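Local coordinates for protein cytochrome c, 1 heme-binding site (Geobacter sulfurreducens, PDB 4RLR) that is a low-potential monoheme c-type cytochrome, essential for accepting electrons from an electrode, that probably acts as an electron carrier, at residues E2-R6 and I125-Y129; L66-L70 and F102-V106. One frame throughout, in Å; residues are numbered along the deposited sequence.

Interaction 1: residues E2-R6 and I125-Y129; sequences EVTYR and ITVTY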
loop_
_atom_site.group_PDB
_atom_site.type_symbol
_atom_site.label_atom_id
_atom_site.label_comp_id
_atom_site.label_asym_id
_atom_site.label_seq_id
_atom_site.Cartn_x
_atom_site.Cartn_y
_atom_site.Cartn_z
ATOM N N GLU A 2 -9.657 -6.763 -16.020
ATOM C CA GLU A 2 -9.041 -5.721 -15.166
ATOM C C GLU A 2 -9.013 -6.071 -13.691
ATOM O O GLU A 2 -9.937 -6.665 -13.158
ATOM C CB GLU A 2 -9.753 -4.365 -15.292
ATOM N N VAL A 3 -7.943 -5.627 -13.054
ATOM C CA VAL A 3 -7.632 -5.960 -11.682
ATOM C C VAL A 3 -8.252 -4.907 -10.785
ATOM O O VAL A 3 -8.041 -3.690 -10.997
ATOM C CB VAL A 3 -6.129 -5.959 -11.487
ATOM C CG1 VAL A 3 -5.762 -6.183 -9.995
ATOM C CG2 VAL A 3 -5.519 -7.020 -12.349
ATOM N N THR A 4 -9.011 -5.378 -9.798
ATOM C CA THR A 4 -9.798 -4.497 -8.949
ATOM C C THR A 4 -9.596 -4.771 -7.455
ATOM O O THR A 4 -9.068 -5.800 -7.050
ATOM C CB THR A 4 -11.307 -4.614 -9.249
ATOM O OG1 THR A 4 -11.803 -5.853 -8.742
ATOM C CG2 THR A 4 -11.580 -4.496 -10.768
ATOM N N TYR A 5 -10.046 -3.831 -6.645
ATOM C CA TYR A 5 -9.905 -3.937 -5.206
ATOM C C TYR A 5 -10.707 -5.122 -4.699
ATOM O O TYR A 5 -10.189 -5.936 -3.957
ATOM C CB TYR A 5 -10.375 -2.643 -4.544
ATOM C CG TYR A 5 -10.384 -2.724 -3.059
ATOM C CD1 TYR A 5 -9.205 -2.577 -2.346
ATOM C CD2 TYR A 5 -11.553 -2.950 -2.365
ATOM C CE1 TYR A 5 -9.192 -2.661 -0.980
ATOM C CE2 TYR A 5 -11.551 -3.029 -0.993
ATOM C CZ TYR A 5 -10.364 -2.905 -0.313
ATOM O OH TYR A 5 -10.332 -2.966 1.036
ATOM N N ARG A 6 -11.965 -5.235 -5.127
ATOM C CA ARG A 6 -12.836 -6.288 -4.625
ATOM C C ARG A 6 -12.378 -7.685 -5.054
ATOM O O ARG A 6 -12.447 -8.617 -4.277
ATOM C CB ARG A 6 -14.278 -6.076 -5.093
ATOM C CG ARG A 6 -15.004 -4.973 -4.368
ATOM C CD ARG A 6 -16.305 -4.655 -5.018
ATOM N NE ARG A 6 -16.051 -3.997 -6.284
ATOM C CZ ARG A 6 -16.981 -3.693 -7.171
ATOM N NH1 ARG A 6 -18.263 -3.996 -6.929
ATOM N NH2 ARG A 6 -16.625 -3.067 -8.286
ATOM N N ILE A 125 -3.173 6.970 -12.129
ATOM C CA ILE A 125 -3.385 6.108 -10.969
ATOM C C ILE A 125 -4.862 5.720 -10.929
ATOM O O ILE A 125 -5.701 6.538 -10.606
ATOM C CB ILE A 125 -2.914 6.839 -9.693
ATOM C CG1 ILE A 125 -1.379 6.900 -9.683
ATOM C CG2 ILE A 125 -3.408 6.146 -8.460
ATOM C CD1 ILE A 125 -0.774 7.801 -8.611
ATOM N N THR A 126 -5.183 4.473 -11.268
ATOM C CA THR A 126 -6.573 4.100 -11.534
ATOM C C THR A 126 -7.322 3.489 -10.354
ATOM O O THR A 126 -8.465 3.892 -10.043
ATOM C CB THR A 126 -6.634 3.115 -12.712
ATOM O OG1 THR A 126 -5.640 2.106 -12.537
ATOM C CG2 THR A 126 -6.350 3.834 -14.007
ATOM N N VAL A 127 -6.720 2.451 -9.781
ATOM C CA VAL A 127 -7.049 2.014 -8.458
ATOM C C VAL A 127 -8.548 1.614 -8.450
ATOM O O VAL A 127 -9.326 2.017 -7.616
ATOM C CB VAL A 127 -6.525 3.170 -7.481
ATOM C CG1 VAL A 127 -7.597 4.117 -6.977
ATOM C CG2 VAL A 127 -5.658 2.632 -6.421
ATOM N N THR A 128 -8.941 0.822 -9.448
ATOM C CA THR A 128 -10.344 0.473 -9.630
ATOM C C THR A 128 -10.958 -0.305 -8.466
ATOM O O THR A 128 -10.366 -1.271 -7.966
ATOM C CB THR A 128 -10.529 -0.341 -10.921
ATOM O OG1 THR A 128 -9.965 0.399 -12.010
ATOM C CG2 THR A 128 -12.000 -0.624 -11.191
ATOM N N TYR A 129 -12.139 0.123 -8.034
ATOM C CA TYR A 129 -12.806 -0.532 -6.911
ATOM C C TYR A 129 -13.371 -1.897 -7.295
ATOM O O TYR A 129 -13.205 -2.906 -6.598
ATOM C CB TYR A 129 -13.953 0.326 -6.419
ATOM C CG TYR A 129 -14.763 -0.324 -5.318
ATOM C CD1 TYR A 129 -14.191 -0.595 -4.081
ATOM C CD2 TYR A 129 -16.092 -0.658 -5.510
ATOM C CE1 TYR A 129 -14.939 -1.185 -3.054
ATOM C CE2 TYR A 129 -16.850 -1.236 -4.487
ATOM C CZ TYR A 129 -16.268 -1.495 -3.270
ATOM O OH TYR A 129 -16.978 -2.060 -2.259
ATOM O OXT TYR A 129 -14.045 -2.003 -8.318
HETATM O O HOH W 1 -14.905 -4.853 -9.204
#
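The guanidinium group of R6 lies flat over one face of the Y129 ring, the two planes 11° apart, with NE above the rim of the ring and 3.4 Å from CE2. At the guanidinium edge, nearly in its plane, sits the terminal carboxylate of the same tyrosine. The motif is the start of helix 5-16 receiving the end of the chain: T4 is the N-cap, and carbonyl and carboxylate oxygens of T128 and Y129 meet the first-turn amides. R6 grips side-on, NE to Y129 O at 3.1 Å and NH2 to Y129 OXT at 2.8 Å, the latter a salt bridge. A bend at chi3 (-71°) folds the guanidinium back over the ring, and CD also makes a CH-pi contact over its face. Y129 O is held twice, by R6 NE from above the carbonyl plane and by R6 N nearly along the C=O axis. The C-terminal residue is thus held on the first turn of the helix, at the surface, and the positive guanidinium and helix N-terminus probably both stabilise the carboxylate charge. Y5 CD2 touches Y129 CE1, and both tyrosines meet Y51 edge-to-face. T4 OG1 reaches forward to cap K7 N, while its CG2 meets T128 CG2 at 3.9 Å. Beside them Y5 N donates to T128 O at 2.9 Å.

Interaction 2: residues L66-L70 and F102-V106; sequences LMRRL and FKAWV. With HEM (protoporphyrin IX containing Fe), chain B.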
loop_
_atom_site.group_PDB
_atom_site.type_symbol
_atom_site.label_atom_id
_atom_site.label_comp_id
_atom_site.label_asym_id
_atom_site.label_seq_id
_atom_site.Cartn_x
_atom_site.Cartn_y
_atom_site.Cartn_z
ATOM N N LEU A 66 2.238 3.523 -1.060
ATOM C CA LEU A 66 2.020 2.102 -1.269
ATOM C C LEU A 66 3.019 1.578 -2.284
ATOM O O LEU A 66 3.537 0.451 -2.152
ATOM C CB LEU A 66 0.602 1.873 -1.769
ATOM C CG LEU A 66 0.185 0.445 -2.049
ATOM C CD1 LEU A 66 0.228 -0.358 -0.774
ATOM C CD2 LEU A 66 -1.194 0.433 -2.657
ATOM N N MET A 67 3.286 2.401 -3.300
ATOM C CA MET A 67 4.254 2.046 -4.337
ATOM C C MET A 67 5.669 1.969 -3.750
ATOM O O MET A 67 6.386 0.982 -3.975
ATOM C CB MET A 67 4.162 3.003 -5.537
ATOM C CG MET A 67 2.802 2.978 -6.261
ATOM S SD MET A 67 1.472 3.876 -5.352
ATOM C CE MET A 67 1.151 5.264 -6.446
ATOM N N ARG A 68 6.050 2.958 -2.944
ATOM C CA ARG A 68 7.349 2.944 -2.272
ATOM C C ARG A 68 7.529 1.742 -1.332
ATOM O O ARG A 68 8.598 1.139 -1.297
ATOM C CB ARG A 68 7.573 4.223 -1.487
ATOM C CG ARG A 68 7.747 5.473 -2.366
ATOM C CD ARG A 68 8.316 6.592 -1.555
ATOM N NE ARG A 68 7.333 7.143 -0.640
ATOM C CZ ARG A 68 6.322 7.924 -1.006
ATOM N NH1 ARG A 68 6.151 8.245 -2.292
ATOM N NH2 ARG A 68 5.478 8.376 -0.088
ATOM N N ARG A 69 6.502 1.400 -0.561
ATOM C CA ARG A 69 6.696 0.415 0.482
ATOM C C ARG A 69 6.644 -0.992 -0.105
ATOM O O ARG A 69 7.324 -1.899 0.405
ATOM C CB ARG A 69 5.691 0.584 1.609
ATOM C CG ARG A 69 5.784 1.913 2.380
ATOM C CD ARG A 69 7.225 2.374 2.638
ATOM N NE ARG A 69 7.288 3.524 3.546
ATOM C CZ ARG A 69 7.155 3.446 4.867
ATOM N NH1 ARG A 69 6.926 2.275 5.466
ATOM N NH2 ARG A 69 7.227 4.540 5.607
ATOM N N LEU A 70 5.855 -1.182 -1.171
ATOM C CA LEU A 70 5.807 -2.490 -1.821
ATOM C C LEU A 70 6.903 -2.730 -2.904
ATOM O O LEU A 70 7.024 -3.856 -3.445
ATOM C CB LEU A 70 4.421 -2.775 -2.393
ATOM C CG LEU A 70 3.290 -3.015 -1.382
ATOM C CD1 LEU A 70 2.079 -3.518 -2.121
ATOM C CD2 LEU A 70 3.703 -3.974 -0.253
ATOM N N PHE A 102 -0.623 -5.818 -7.386
ATOM C CA PHE A 102 -0.695 -4.433 -6.928
ATOM C C PHE A 102 -0.309 -3.432 -8.027
ATOM O O PHE A 102 -0.897 -2.360 -8.107
ATOM C CB PHE A 102 0.173 -4.189 -5.688
ATOM C CG PHE A 102 -0.475 -4.575 -4.388
ATOM C CD1 PHE A 102 -0.364 -5.875 -3.906
ATOM C CD2 PHE A 102 -1.151 -3.645 -3.629
ATOM C CE1 PHE A 102 -0.932 -6.233 -2.703
ATOM C CE2 PHE A 102 -1.724 -3.979 -2.422
ATOM C CZ PHE A 102 -1.620 -5.283 -1.955
ATOM N N LYS A 103 0.667 -3.760 -8.872
ATOM C CA LYS A 103 1.060 -2.809 -9.938
ATOM C C LYS A 103 -0.063 -2.644 -10.974
ATOM O O LYS A 103 -0.302 -1.547 -11.513
ATOM C CB LYS A 103 2.357 -3.228 -10.621
ATOM C CG LYS A 103 3.577 -3.312 -9.691
ATOM C CD LYS A 103 4.881 -3.179 -10.455
ATOM C CE LYS A 103 6.083 -2.980 -9.532
ATOM N NZ LYS A 103 7.368 -3.113 -10.280
ATOM N N ALA A 104 -0.765 -3.735 -11.249
ATOM C CA ALA A 104 -1.904 -3.683 -12.170
ATOM C C ALA A 104 -3.028 -2.857 -11.591
ATOM O O ALA A 104 -3.707 -2.122 -12.297
ATOM C CB ALA A 104 -2.400 -5.066 -12.469
ATOM N N TRP A 105 -3.240 -2.979 -10.295
ATOM C CA TRP A 105 -4.337 -2.270 -9.671
ATOM C C TRP A 105 -4.041 -0.775 -9.642
ATOM O O TRP A 105 -4.892 0.056 -9.939
ATOM C CB TRP A 105 -4.543 -2.795 -8.251
ATOM C CG TRP A 105 -5.607 -2.057 -7.502
ATOM C CD1 TRP A 105 -6.909 -1.932 -7.856
ATOM C CD2 TRP A 105 -5.453 -1.345 -6.271
ATOM N NE1 TRP A 105 -7.584 -1.169 -6.926
ATOM C CE2 TRP A 105 -6.714 -0.808 -5.935
ATOM C CE3 TRP A 105 -4.374 -1.116 -5.410
ATOM C CZ2 TRP A 105 -6.925 -0.056 -4.780
ATOM C CZ3 TRP A 105 -4.588 -0.374 -4.262
ATOM C CH2 TRP A 105 -5.850 0.147 -3.960
ATOM N N VAL A 106 -2.819 -0.435 -9.295
ATOM C CA VAL A 106 -2.478 0.953 -9.073
ATOM C C VAL A 106 -2.489 1.723 -10.388
ATOM O O VAL A 106 -2.877 2.881 -10.410
ATOM C CB VAL A 106 -1.133 1.089 -8.365
ATOM C CG1 VAL A 106 -0.664 2.538 -8.357
ATOM C CG2 VAL A 106 -1.251 0.561 -6.904
HETATM C CHA HEM B . 3.620 1.071 7.274
HETATM C CHB HEM B . 1.573 -1.163 3.510
HETATM C CHC HEM B . 2.016 -5.279 5.978
HETATM C CHD HEM B . 3.480 -2.997 9.921
HETATM C C1A HEM B . 3.111 0.786 6.023
HETATM C C2A HEM B . 3.022 1.742 4.954
HETATM C C3A HEM B . 2.458 1.137 3.908
HETATM C C4A HEM B . 2.176 -0.221 4.285
HETATM C CMA HEM B . 2.127 1.749 2.541
HETATM C CAA HEM B . 3.516 3.194 5.056
HETATM C CBA HEM B . 2.451 4.175 5.543
HETATM C CGA HEM B . 3.043 5.571 5.432
HETATM O O1A HEM B . 3.059 6.174 4.339
HETATM O O2A HEM B . 3.520 6.084 6.453
HETATM C C1B HEM B . 1.508 -2.486 3.871
HETATM C C2B HEM B . 1.045 -3.535 3.022
HETATM C C3B HEM B . 1.171 -4.681 3.690
HETATM C C4B HEM B . 1.730 -4.370 4.983
HETATM C CMB HEM B . 0.490 -3.245 1.630
HETATM C CAB HEM B . 0.840 -6.100 3.220
HETATM C CBB HEM B . 1.321 -6.473 2.006
HETATM C C1C HEM B . 2.406 -5.003 7.257
HETATM C C2C HEM B . 2.566 -6.007 8.280
HETATM C C3C HEM B . 2.958 -5.379 9.402
HETATM C C4C HEM B . 3.091 -3.975 9.070
HETATM C CMC HEM B . 2.241 -7.503 8.061
HETATM C CAC HEM B . 3.306 -5.958 10.804
HETATM C CBC HEM B . 3.879 -7.174 10.939
HETATM C C1D HEM B . 3.607 -1.682 9.576
HETATM C C2D HEM B . 3.971 -0.656 10.515
HETATM C C3D HEM B . 4.014 0.627 9.696
HETATM C C4D HEM B . 3.675 0.228 8.347
HETATM C CMD HEM B . 4.230 -0.856 12.030
HETATM C CAD HEM B . 4.345 2.040 10.192
HETATM C CBD HEM B . 5.846 2.197 10.401
HETATM C CGD HEM B . 6.497 2.245 9.042
HETATM O O1D HEM B . 6.295 3.197 8.253
HETATM O O2D HEM B . 7.238 1.300 8.741
HETATM N NA HEM B . 2.613 -0.417 5.580
HETATM N NB HEM B . 1.939 -3.024 5.053
HETATM N NC HEM B . 2.765 -3.772 7.768
HETATM N ND HEM B . 3.443 -1.136 8.313
HETATM FE FE HEM B . 2.618 -2.124 6.631
#
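Helix segments 66-70 and 102-106 run almost antiparallel, 169° between their directions, with axes 11.4 Å apart, a spacing bridged by apolar side chains alone. L70 sets CD1 squarely over the centre of the F102 ring, a CH-pi contact 3.6 Å from the centroid. L66 CD2 comes in at the edge of the W105 indole, 3.8 Å from CZ3, and also touches F102 and V106. Bends at chi2 (76°) and chi3 bring the end of M67 round, and CE packs on V106 CG1 at 3.8 Å. The other leucine branches face the heme: L66 CD1 and L70 CD2 both rest on the CMB methyl. R69, from the same helix, reaches the heme edge, NH1 and NH2 both donating to propionate O1D, at 3.0 and 3.1 Å, while CAA of the other propionate lies over one guanidinium face. A leucine in place of R69 would probably leave the ring D propionate without its guanidinium partner and less restrained in its rotation. Close by, L70 neighbours the axial ligand M84. Helix 5-16 packs against F102 through I9 and I12, while W105 reaches helix 51-55 through L54 and I55.

From the N terminus, residues 2-6 lead into helix 5-16 and meet the last five residues, so interaction 1 closes nearly the whole chain into one loop. Interaction 2 is nested inside it: helix 65-70, beside the heme, is met 32 residues later by the end of helix 92-106. The chain then passes helix 119-123 and returns to the starting helix. The two contacts, with centres 11 Å apart, join directly through that returning tail: T126 N probably hydrogen-bonds V106 O, and W105 NE1 probably donates to T128 O. Helix 92-106 therefore stands between the paired termini and the heme-side helix.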